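PDB 5LJL: flavodoxin from Streptococcus pneumoniae serotype 4, which binds FMN and probably serves as a low-potential electron donor to a number of redox enzymes. Local coordinates for residues Tyr96-Phe99 and Cys100-Val103; Asp107-Phe110 and Val111-Gly114; Glu129-Asp132 and Ile133-Glu137. All blocks are in the same frame, centred on the assembly; numbering follows the deposited sequence.

All three contacts are local. Contacts 1 and 2 belong to the two ends of helix 101-113, their centres about 18 Å apart: contact 1 turns the chain into the helix, contact 2 ends it. Contact 3 opens helix 130-146, across the parallel sheet, with its centre about 25 Å from that of contact 2. Contacts 1 and 2 are partly buried, the second with V109, F110 and T113 as its inner side; contact 3 is largely surface. Chemistry follows place: a turn with a sulfur-aromatic contact and a long ion pair at contact 1, hydroxyls bonded to backbone carbonyls at contact 2, and solvent-facing charges at contact 3, with L136 its one buried residue on the inner side.

Contact 1: Tyr96-Phe99 and Cys100-Val103; sequences YDEF and CKAV
E98 and K101 close a type II beta turn, K101 N giving its hydrogen to E98 O at 3.0 Å, with F99 and C100 as the two corner residues. The donor sits above the carbonyl plane, 48° out of it, consistent with a tight reversal. C100 takes positive phi, unusual for a residue with a side chain but required at the third place of this turn; it is also the N-cap of helix 101-113, and its O accepts V103 N at 2.9 Å. The two corner side chains meet through sulfur and ring. C100 SG lies over one face of the F99 ring, 4.0 Å from the ring centroid and displaced toward the rim, where F99 CE2 is its closest atom at 3.8 Å. The F99 ring reaches this place because its CG stands opposite the backbone N (chi1 -178°). A thiol suits the spot, being small, polarisable and able to rest on an aromatic face while largely buried. Beyond the turn, F99 and C100 both touch K123 of strand 116-125, and A102 N bonds to T59 OG1. The E98 and K101 side chains run side by side in the same direction. E98 bends at chi2 (-60°), which brings OE2 to 3.2 Å from K101 CD, whereas K101 stays extended and OE2 to K101 NZ is 3.9 Å. E98 OE1 has D62 OD2 close by, a second negative charge that may strengthen the attraction of the K101 ammonium group. The chemistry implies a turn closed by one backbone bond and a sulfur-aromatic contact, with the long salt bridge adding a weaker, probably solvent-screened attraction.

Contact 2: Asp107-Phe110 and Val111-Gly114; sequences DRVF and VSTG
The F110 ring has the hydroxyl of T113 at its edge, near the ring plane, with T113 OG1 4.5 Å from F110 CD1; the ring also stacks with that of Y86. The second flat group, the D107 carboxylate, touches V111 through OD1, 4.1 Å from CG2, one turn further on. Its polar work lies elsewhere: OD1 bonds to Y86 OH and OD2 forms a salt bridge with K117, so Y86 is shared by the acid and the aromatic ring. Around these groups the helix is running out. V111 N still bonds to D107 O at 3.0 Å, but T113 N reaches V109 O only weakly. Besides that weak bond, V109 O has S112 OG, which folds back to it at 2.7 Å. F110 O is gripped by two donors of T113: N, from above the carbonyl plane, and OG1, at 2.6 Å, in plane and on a lone pair. Both hydroxyl oxygens sit between their own backbone N and carbonyl carbon (chi1 83° and 70°), which turns them toward the preceding turn. T113 OG1 also accepts A115 N, so a short, branched residue bridges the end of the helix and the chain beyond. G114 then takes positive phi in a Schellman motif; a beta carbon would collide with the carbonyl oxygen before it, so glycine suits the position. Helix 101-113 is the crossover connecting strands 85-92 and 116-125: F110 packs inward on V88 of strand 85-92 and on A53 and V55 of strand 52-56, while V109 meets Y73, L76 and A77 of helix 67-77.

Contact 3: Glu129-Asp132 and Ile133-Glu137; sequences EEED and IERLE
E129 is the N-cap residue; E129 O accepts I133 N at 2.9 Å, and I133 also brings CG1 and CD1 near that same oxygen. At E130 the backbone O receives E134 N, and the side chain lies alongside I133, pointing the same way; its bend at chi2 puts OE2 just 3.2 Å from I133 CD1, a tight meeting of an acid oxygen and a methyl group. I133 packs on I22 of helix 15-29, where an aliphatic chain suits the inner side of the helix. E131 is extended, CG opposite its backbone N (chi1 -179°), and runs beside R135 one turn on. OE1 uses its anti lone pair, the one away from the other oxygen, to accept R135 NH1 at 3.0 Å. The bond is bent (137°), and the carboxylate and guanidinium planes are 42° apart, so this salt bridge is a single-bond grip and not a flat two-bond pairing. E131 CG lies in plane at the guanidinium edge, crowded by NH1 at 3.1 Å, in keeping with the bent bond. R135 itself touches V122. D132 turns back: its OD2 accepts E129 N at 2.9 Å, again on the anti lone pair, while its carbonyl takes L136 N at 2.9 Å. L136, the buried residue, packs on I19, V23 and V122. Carboxylates at E129 to D132 would be favoured by the partial positive charge of the helix N-terminus, while R135 pairs with E131. The D132-to-E129 bond is one half of a capping box, not a complete one. It opens helix 130-146, which with helix 15-29 covers one face of the parallel sheet of strand order 2-1-3-4-5 that defines the flavodoxin fold.

Contact 1: Tyr96-Phe99 and Cys100-Val103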
ATOM      1  N   TYR A  96       0.104 -12.443  17.055  1.00 19.33           N
ATOM      2  CA  TYR A  96       1.498 -12.125  17.402  1.00 19.93           C
ATOM      3  C   TYR A  96       1.647 -10.769  18.141  1.00 21.27           C
ATOM      4  O   TYR A  96       2.762 -10.317  18.425  1.00 20.58           O
ATOM      5  CB  TYR A  96       2.362 -12.179  16.135  1.00 22.01           C
ATOM      6  CG  TYR A  96       2.327 -13.518  15.458  1.00 23.54           C
ATOM      7  CD1 TYR A  96       3.229 -14.520  15.805  1.00 24.28           C
ATOM      8  CD2 TYR A  96       1.362 -13.804  14.478  1.00 27.03           C
ATOM      9  CE1 TYR A  96       3.200 -15.752  15.169  1.00 28.15           C
ATOM     10  CE2 TYR A  96       1.315 -15.043  13.855  1.00 28.49           C
ATOM     11  CZ  TYR A  96       2.248 -16.008  14.198  1.00 30.17           C
ATOM     12  OH  TYR A  96       2.227 -17.265  13.589  1.00 37.55           O
ATOM     13  N   ASP A  97       0.512 -10.147  18.490  1.00 20.49           N
ATOM     14  CA  ASP A  97       0.412  -8.891  19.216  1.00 24.49           C
ATOM     15  C   ASP A  97       1.127  -7.750  18.480  1.00 20.71           C
ATOM     16  O   ASP A  97       1.633  -6.837  19.145  1.00 19.97           O
ATOM     17  CB  ASP A  97       0.959  -9.091  20.641  1.00 30.39           C
ATOM     18  CG  ASP A  97       0.394 -10.396  21.307  1.00 37.57           C
ATOM     19  OD1 ASP A  97      -0.728 -10.356  21.855  1.00 44.14           O
ATOM     20  OD2 ASP A  97       1.068 -11.468  21.229  1.00 45.57           O
ATOM     21  N   GLU A  98       1.192  -7.846  17.129  1.00 17.18           N
ATOM     22  CA  GLU A  98       1.816  -6.832  16.288  1.00 17.25           C
ATOM     23  C   GLU A  98       0.946  -6.592  15.017  1.00 14.61           C
ATOM     24  O   GLU A  98       1.440  -6.608  13.884  1.00 15.29           O
ATOM     25  CB  GLU A  98       3.241  -7.254  15.876  1.00 19.94           C
ATOM     26  CG  GLU A  98       4.280  -7.393  17.030  1.00 22.15           C
ATOM     27  CD  GLU A  98       4.523  -6.107  17.823  1.00 28.55           C
ATOM     28  OE1 GLU A  98       4.976  -6.199  18.989  1.00 33.14           O
ATOM     29  OE2 GLU A  98       4.266  -4.996  17.313  1.00 34.08           O
ATOM     30  N   PHE A  99      -0.358  -6.427  15.249  1.00 14.11           N
ATOM     31  CA  PHE A  99      -1.388  -6.249  14.227  1.00 13.03           C
ATOM     32  C   PHE A  99      -1.011  -5.186  13.230  1.00 12.51           C
ATOM     33  O   PHE A  99      -0.914  -4.005  13.547  1.00 13.51           O
ATOM     34  CB  PHE A  99      -2.729  -5.845  14.878  1.00 12.22           C
ATOM     35  CG  PHE A  99      -3.865  -5.688  13.933  1.00 11.95           C
ATOM     36  CD1 PHE A  99      -4.564  -6.785  13.519  1.00 12.12           C
ATOM     37  CD2 PHE A  99      -4.247  -4.431  13.465  1.00 12.64           C
ATOM     38  CE1 PHE A  99      -5.654  -6.632  12.674  1.00 12.65           C
ATOM     39  CE2 PHE A  99      -5.312  -4.262  12.638  1.00 11.43           C
ATOM     40  CZ  PHE A  99      -5.997  -5.369  12.206  1.00 13.23           C
ATOM     41  N   CYS A 100      -0.826  -5.637  12.005  1.00 11.78           N
ATOM     42  CA  CYS A 100      -0.487  -4.715  10.929  1.00 12.52           C
ATOM     43  C   CYS A 100       0.718  -3.828  11.217  1.00 11.98           C
ATOM     44  O   CYS A 100       0.830  -2.732  10.617  1.00 13.02           O
ATOM     45  CB  CYS A 100      -1.734  -3.932  10.470  1.00 12.70           C
ATOM     46  SG  CYS A 100      -3.002  -4.890   9.654  1.00 12.94           S
ATOM     47  N   LYS A 101       1.693  -4.269  12.011  1.00 11.99           N
ATOM     48  CA  LYS A 101       2.846  -3.419  12.281  1.00 12.32           C
ATOM     49  C   LYS A 101       3.612  -3.136  10.968  1.00 11.61           C
ATOM     50  O   LYS A 101       4.183  -2.069  10.871  1.00 11.07           O
ATOM     51  CB  LYS A 101       3.745  -3.984  13.350  1.00 16.24           C
ATOM     52  CG  LYS A 101       5.030  -3.198  13.525  1.00 19.23           C
ATOM     53  CD  LYS A 101       5.606  -3.482  14.857  1.00 27.48           C
ATOM     54  CE  LYS A 101       6.951  -2.796  14.986  1.00 30.47           C
ATOM     55  NZ  LYS A 101       7.276  -2.640  16.429  1.00 33.92           N
ATOM     56  N   ALA A 102       3.618  -4.043   9.989  1.00 10.98           N
ATOM     57  CA  ALA A 102       4.303  -3.739   8.724  1.00 10.86           C
ATOM     58  C   ALA A 102       3.671  -2.497   8.004  1.00 10.78           C
ATOM     59  O   ALA A 102       4.390  -1.782   7.274  1.00 11.93           O
ATOM     60  CB  ALA A 102       4.393  -4.956   7.765  1.00 10.53           C
ATOM     61  N   VAL A 103       2.365  -2.272   8.186  1.00 11.50           N
ATOM     62  CA  VAL A 103       1.665  -1.084   7.614  1.00 11.17           C
ATOM     63  C   VAL A 103       2.284   0.192   8.231  1.00 11.63           C
ATOM     64  O   VAL A 103       2.691   1.137   7.494  1.00 11.47           O
ATOM     65  CB  VAL A 103       0.101  -1.151   7.799  1.00 11.80           C
ATOM     66  CG1 VAL A 103      -0.549   0.183   7.425  1.00 12.56           C
ATOM     67  CG2 VAL A 103      -0.522  -2.360   7.102  1.00 12.16           C
TER

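Contact 2: Asp107-Phe110 and Val111-Gly114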
ATOM      1  N   ASP A 107       4.490   3.077   6.376  1.00 11.03           N
ATOM      2  CA  ASP A 107       4.106   4.505   6.510  1.00 12.62           C
ATOM      3  C   ASP A 107       5.373   5.325   6.823  1.00 11.92           C
ATOM      4  O   ASP A 107       5.654   6.353   6.174  1.00 13.01           O
ATOM      5  CB  ASP A 107       3.018   4.631   7.574  1.00 14.91           C
ATOM      6  CG  ASP A 107       2.509   6.030   7.747  1.00 17.48           C
ATOM      7  OD1 ASP A 107       2.844   6.944   7.013  1.00 17.41           O
ATOM      8  OD2 ASP A 107       1.679   6.174   8.641  1.00 23.62           O
ATOM      9  N   ARG A 108       6.175   4.871   7.795  1.00 12.41           N
ATOM     10  CA  ARG A 108       7.374   5.612   8.212  1.00 13.95           C
ATOM     11  C   ARG A 108       8.436   5.691   7.150  1.00 13.29           C
ATOM     12  O   ARG A 108       9.037   6.755   6.951  1.00 13.96           O
ATOM     13  CB  ARG A 108       7.934   5.025   9.521  1.00 17.57           C
ATOM     14  CG  ARG A 108       7.004   5.207  10.692  1.00 20.49           C
ATOM     15  CD  ARG A 108       7.064   6.612  11.320  1.00 27.81           C
ATOM     16  NE  ARG A 108       6.436   6.613  12.683  1.00 40.46           N
ATOM     17  CZ  ARG A 108       6.826   7.320  13.767  1.00 39.77           C
ATOM     18  NH1 ARG A 108       7.876   8.147  13.741  1.00 40.90           N
ATOM     19  NH2 ARG A 108       6.155   7.179  14.913  1.00 40.82           N
ATOM     20  N   VAL A 109       8.688   4.598   6.443  1.00 12.36           N
ATOM     21  CA  VAL A 109       9.643   4.628   5.369  1.00 11.91           C
ATOM     22  C   VAL A 109       9.231   5.582   4.256  1.00 10.78           C
ATOM     23  O   VAL A 109      10.089   6.339   3.711  1.00 10.98           O
ATOM     24  CB  VAL A 109      10.094   3.208   4.904  1.00 11.94           C
ATOM     25  CG1 VAL A 109       9.104   2.597   3.974  1.00 13.87           C
ATOM     26  CG2 VAL A 109      11.439   3.316   4.182  1.00 11.84           C
ATOM     27  N   PHE A 110       7.930   5.612   3.908  1.00  9.67           N
ATOM     28  CA  PHE A 110       7.456   6.605   2.954  1.00 10.47           C
ATOM     29  C   PHE A 110       7.672   8.089   3.431  1.00 11.49           C
ATOM     30  O   PHE A 110       8.152   8.939   2.626  1.00 12.36           O
ATOM     31  CB  PHE A 110       5.997   6.392   2.602  1.00 10.51           C
ATOM     32  CG  PHE A 110       5.774   5.438   1.450  1.00 10.31           C
ATOM     33  CD1 PHE A 110       6.217   5.744   0.169  1.00 10.68           C
ATOM     34  CD2 PHE A 110       4.958   4.331   1.641  1.00 10.26           C
ATOM     35  CE1 PHE A 110       5.921   4.911  -0.888  1.00 10.52           C
ATOM     36  CE2 PHE A 110       4.588   3.515   0.553  1.00 10.19           C
ATOM     37  CZ  PHE A 110       5.102   3.797  -0.707  1.00 11.02           C
ATOM     38  N   VAL A 111       7.415   8.331   4.693  1.00 11.94           N
ATOM     39  CA  VAL A 111       7.639   9.682   5.287  1.00 13.63           C
ATOM     40  C   VAL A 111       9.131  10.047   5.022  1.00 13.51           C
ATOM     41  O   VAL A 111       9.432  11.188   4.580  1.00 13.87           O
ATOM     42  CB  VAL A 111       7.421   9.739   6.773  1.00 15.31           C
ATOM     43  CG1 VAL A 111       7.937  11.089   7.290  1.00 17.95           C
ATOM     44  CG2 VAL A 111       5.965   9.604   7.143  1.00 16.08           C
ATOM     45  N   SER A 112      10.003   9.074   5.271  1.00 13.22           N
ATOM     46  CA  SER A 112      11.475   9.322   5.153  1.00 13.83           C
ATOM     47  C   SER A 112      11.929   9.705   3.746  1.00 15.48           C
ATOM     48  O   SER A 112      12.942  10.379   3.630  1.00 17.02           O
ATOM     49  CB  SER A 112      12.282   8.166   5.744  1.00 13.93           C
ATOM     50  OG  SER A 112      12.470   7.040   4.871  1.00 13.80           O
ATOM     51  N   THR A 113      11.212   9.299   2.693  1.00 13.60           N
ATOM     52  CA  THR A 113      11.522   9.597   1.311  1.00 14.33           C
ATOM     53  C   THR A 113      11.114  11.009   0.866  1.00 15.33           C
ATOM     54  O   THR A 113      11.531  11.457  -0.211  1.00 16.80           O
ATOM     55  CB  THR A 113      10.819   8.654   0.329  1.00 14.31           C
ATOM     56  OG1 THR A 113       9.382   8.894   0.284  1.00 12.72           O
ATOM     57  CG2 THR A 113      11.139   7.183   0.600  1.00 14.55           C
ATOM     58  N   GLY A 114      10.353  11.716   1.680  1.00 12.92           N
ATOM     59  CA  GLY A 114       9.787  12.951   1.286  1.00 13.99           C
ATOM     60  C   GLY A 114       8.445  12.954   0.651  1.00 13.73           C
ATOM     61  O   GLY A 114       7.898  14.014   0.425  1.00 14.37           O
TER

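Contact 3: Glu129-Asp132 and Ile133-Glu137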
ATOM      1  N   GLU A 129     -14.374  -7.440   4.965  1.00 16.47           N
ATOM      2  CA  GLU A 129     -15.838  -7.458   4.971  1.00 17.49           C
ATOM      3  C   GLU A 129     -16.267  -6.157   4.331  1.00 17.87           C
ATOM      4  O   GLU A 129     -15.427  -5.312   3.981  1.00 14.95           O
ATOM      5  CB  GLU A 129     -16.354  -7.571   6.349  1.00 20.45           C
ATOM      6  CG  GLU A 129     -15.996  -8.923   6.988  1.00 24.84           C
ATOM      7  CD  GLU A 129     -17.209  -9.551   7.530  1.00 31.51           C
ATOM      8  OE1 GLU A 129     -17.692  -8.930   8.526  1.00 38.41           O
ATOM      9  OE2 GLU A 129     -17.746 -10.530   6.915  1.00 29.57           O
ATOM     10  N   GLU A 130     -17.578  -5.976   4.109  1.00 17.25           N
ATOM     11  CA  GLU A 130     -18.047  -4.786   3.411  1.00 17.93           C
ATOM     12  C   GLU A 130     -17.656  -3.476   4.149  1.00 19.41           C
ATOM     13  O   GLU A 130     -17.346  -2.508   3.468  1.00 19.31           O
ATOM     14  CB  GLU A 130     -19.552  -4.917   3.138  1.00 18.80           C
ATOM     15  CG  GLU A 130     -19.889  -6.126   2.277  1.00 22.47           C
ATOM     16  CD  GLU A 130     -19.967  -5.838   0.811  1.00 31.81           C
ATOM     17  OE1 GLU A 130     -21.076  -5.552   0.307  1.00 51.07           O
ATOM     18  OE2 GLU A 130     -18.975  -5.911   0.127  1.00 32.63           O
ATOM     19  N   GLU A 131     -17.625  -3.443   5.479  1.00 18.42           N
ATOM     20  CA  GLU A 131     -17.147  -2.287   6.243  1.00 20.89           C
ATOM     21  C   GLU A 131     -15.660  -1.894   5.951  1.00 18.43           C
ATOM     22  O   GLU A 131     -15.298  -0.696   5.825  1.00 19.83           O
ATOM     23  CB  GLU A 131     -17.341  -2.527   7.714  1.00 26.37           C
ATOM     24  CG  GLU A 131     -16.906  -1.410   8.651  1.00 34.93           C
ATOM     25  CD  GLU A 131     -17.254  -1.675  10.136  1.00 44.55           C
ATOM     26  OE1 GLU A 131     -16.821  -0.870  11.009  1.00 52.69           O
ATOM     27  OE2 GLU A 131     -17.953  -2.686  10.466  1.00 43.52           O
ATOM     28  N   ASP A 132     -14.850  -2.918   5.752  1.00 15.43           N
ATOM     29  CA  ASP A 132     -13.446  -2.723   5.372  1.00 13.76           C
ATOM     30  C   ASP A 132     -13.408  -2.259   3.928  1.00 13.50           C
ATOM     31  O   ASP A 132     -12.617  -1.371   3.606  1.00 11.62           O
ATOM     32  CB  ASP A 132     -12.642  -4.054   5.495  1.00 13.67           C
ATOM     33  CG  ASP A 132     -12.695  -4.633   6.884  1.00 13.82           C
ATOM     34  OD1 ASP A 132     -12.186  -3.977   7.755  1.00 13.68           O
ATOM     35  OD2 ASP A 132     -13.309  -5.715   7.087  1.00 13.93           O
ATOM     36  N   ILE A 133     -14.216  -2.861   3.034  1.00 13.73           N
ATOM     37  CA  ILE A 133     -14.297  -2.409   1.641  1.00 13.92           C
ATOM     38  C   ILE A 133     -14.629  -0.892   1.538  1.00 14.40           C
ATOM     39  O   ILE A 133     -14.024  -0.100   0.775  1.00 14.62           O
ATOM     40  CB  ILE A 133     -15.340  -3.305   0.844  1.00 16.19           C
ATOM     41  CG1 ILE A 133     -14.723  -4.707   0.631  1.00 16.09           C
ATOM     42  CG2 ILE A 133     -15.670  -2.669  -0.507  1.00 16.59           C
ATOM     43  CD1 ILE A 133     -15.782  -5.772   0.398  1.00 17.40           C
ATOM     44  N   GLU A 134     -15.599  -0.475   2.307  1.00 14.38           N
ATOM     45  CA  GLU A 134     -15.958   0.969   2.390  1.00 16.40           C
ATOM     46  C   GLU A 134     -14.749   1.841   2.809  1.00 14.87           C
ATOM     47  O   GLU A 134     -14.503   2.871   2.215  1.00 13.49           O
ATOM     48  CB  GLU A 134     -17.140   1.192   3.346  1.00 18.55           C
ATOM     49  CG  GLU A 134     -17.561   2.617   3.673  1.00 18.64           C
ATOM     50  CD  GLU A 134     -17.973   3.457   2.463  1.00 18.89           C
ATOM     51  OE1 GLU A 134     -17.921   4.696   2.553  1.00 19.86           O
ATOM     52  OE2 GLU A 134     -18.333   2.931   1.423  1.00 20.51           O
ATOM     53  N   ARG A 135     -14.012   1.426   3.824  1.00 13.85           N
ATOM     54  CA  ARG A 135     -12.872   2.195   4.302  1.00 15.13           C
ATOM     55  C   ARG A 135     -11.809   2.285   3.185  1.00 12.78           C
ATOM     56  O   ARG A 135     -11.174   3.333   2.945  1.00 12.69           O
ATOM     57  CB  ARG A 135     -12.274   1.630   5.592  1.00 17.47           C
ATOM     58  CG  ARG A 135     -13.023   2.056   6.864  1.00 23.50           C
ATOM     59  CD  ARG A 135     -12.427   1.472   8.167  1.00 30.69           C
ATOM     60  NE  ARG A 135     -13.036   2.201   9.295  1.00 44.75           N
ATOM     61  CZ  ARG A 135     -14.244   1.947   9.843  1.00 55.95           C
ATOM     62  NH1 ARG A 135     -14.983   0.897   9.440  1.00 55.48           N
ATOM     63  NH2 ARG A 135     -14.726   2.744  10.815  1.00 51.02           N
ATOM     64  N   LEU A 136     -11.552   1.152   2.542  1.00 11.31           N
ATOM     65  CA  LEU A 136     -10.616   1.135   1.430  1.00 10.71           C
ATOM     66  C   LEU A 136     -11.053   2.019   0.293  1.00 10.88           C
ATOM     67  O   LEU A 136     -10.232   2.662  -0.441  1.00 10.43           O
ATOM     68  CB  LEU A 136     -10.437  -0.296   0.924  1.00  9.47           C
ATOM     69  CG  LEU A 136      -9.701  -1.244   1.854  1.00 10.97           C
ATOM     70  CD1 LEU A 136      -9.947  -2.718   1.528  1.00 11.58           C
ATOM     71  CD2 LEU A 136      -8.205  -0.937   1.974  1.00 11.23           C
ATOM     72  N   GLU A 137     -12.345   1.976   0.002  1.00 11.12           N
ATOM     73  CA  GLU A 137     -12.897   2.871  -1.051  1.00 11.78           C
ATOM     74  C   GLU A 137     -12.765   4.360  -0.695  1.00 10.46           C
ATOM     75  O   GLU A 137     -12.332   5.167  -1.554  1.00 10.13           O
ATOM     76  CB  GLU A 137     -14.332   2.479  -1.420  1.00 13.81           C
ATOM     77  CG  GLU A 137     -14.392   1.147  -2.232  1.00 17.25           C
ATOM     78  CD  GLU A 137     -15.825   0.725  -2.506  1.00 21.35           C
ATOM     79  OE1 GLU A 137     -16.753   1.356  -1.976  1.00 24.82           O
ATOM     80  OE2 GLU A 137     -15.980  -0.197  -3.318  1.00 24.60           O
TER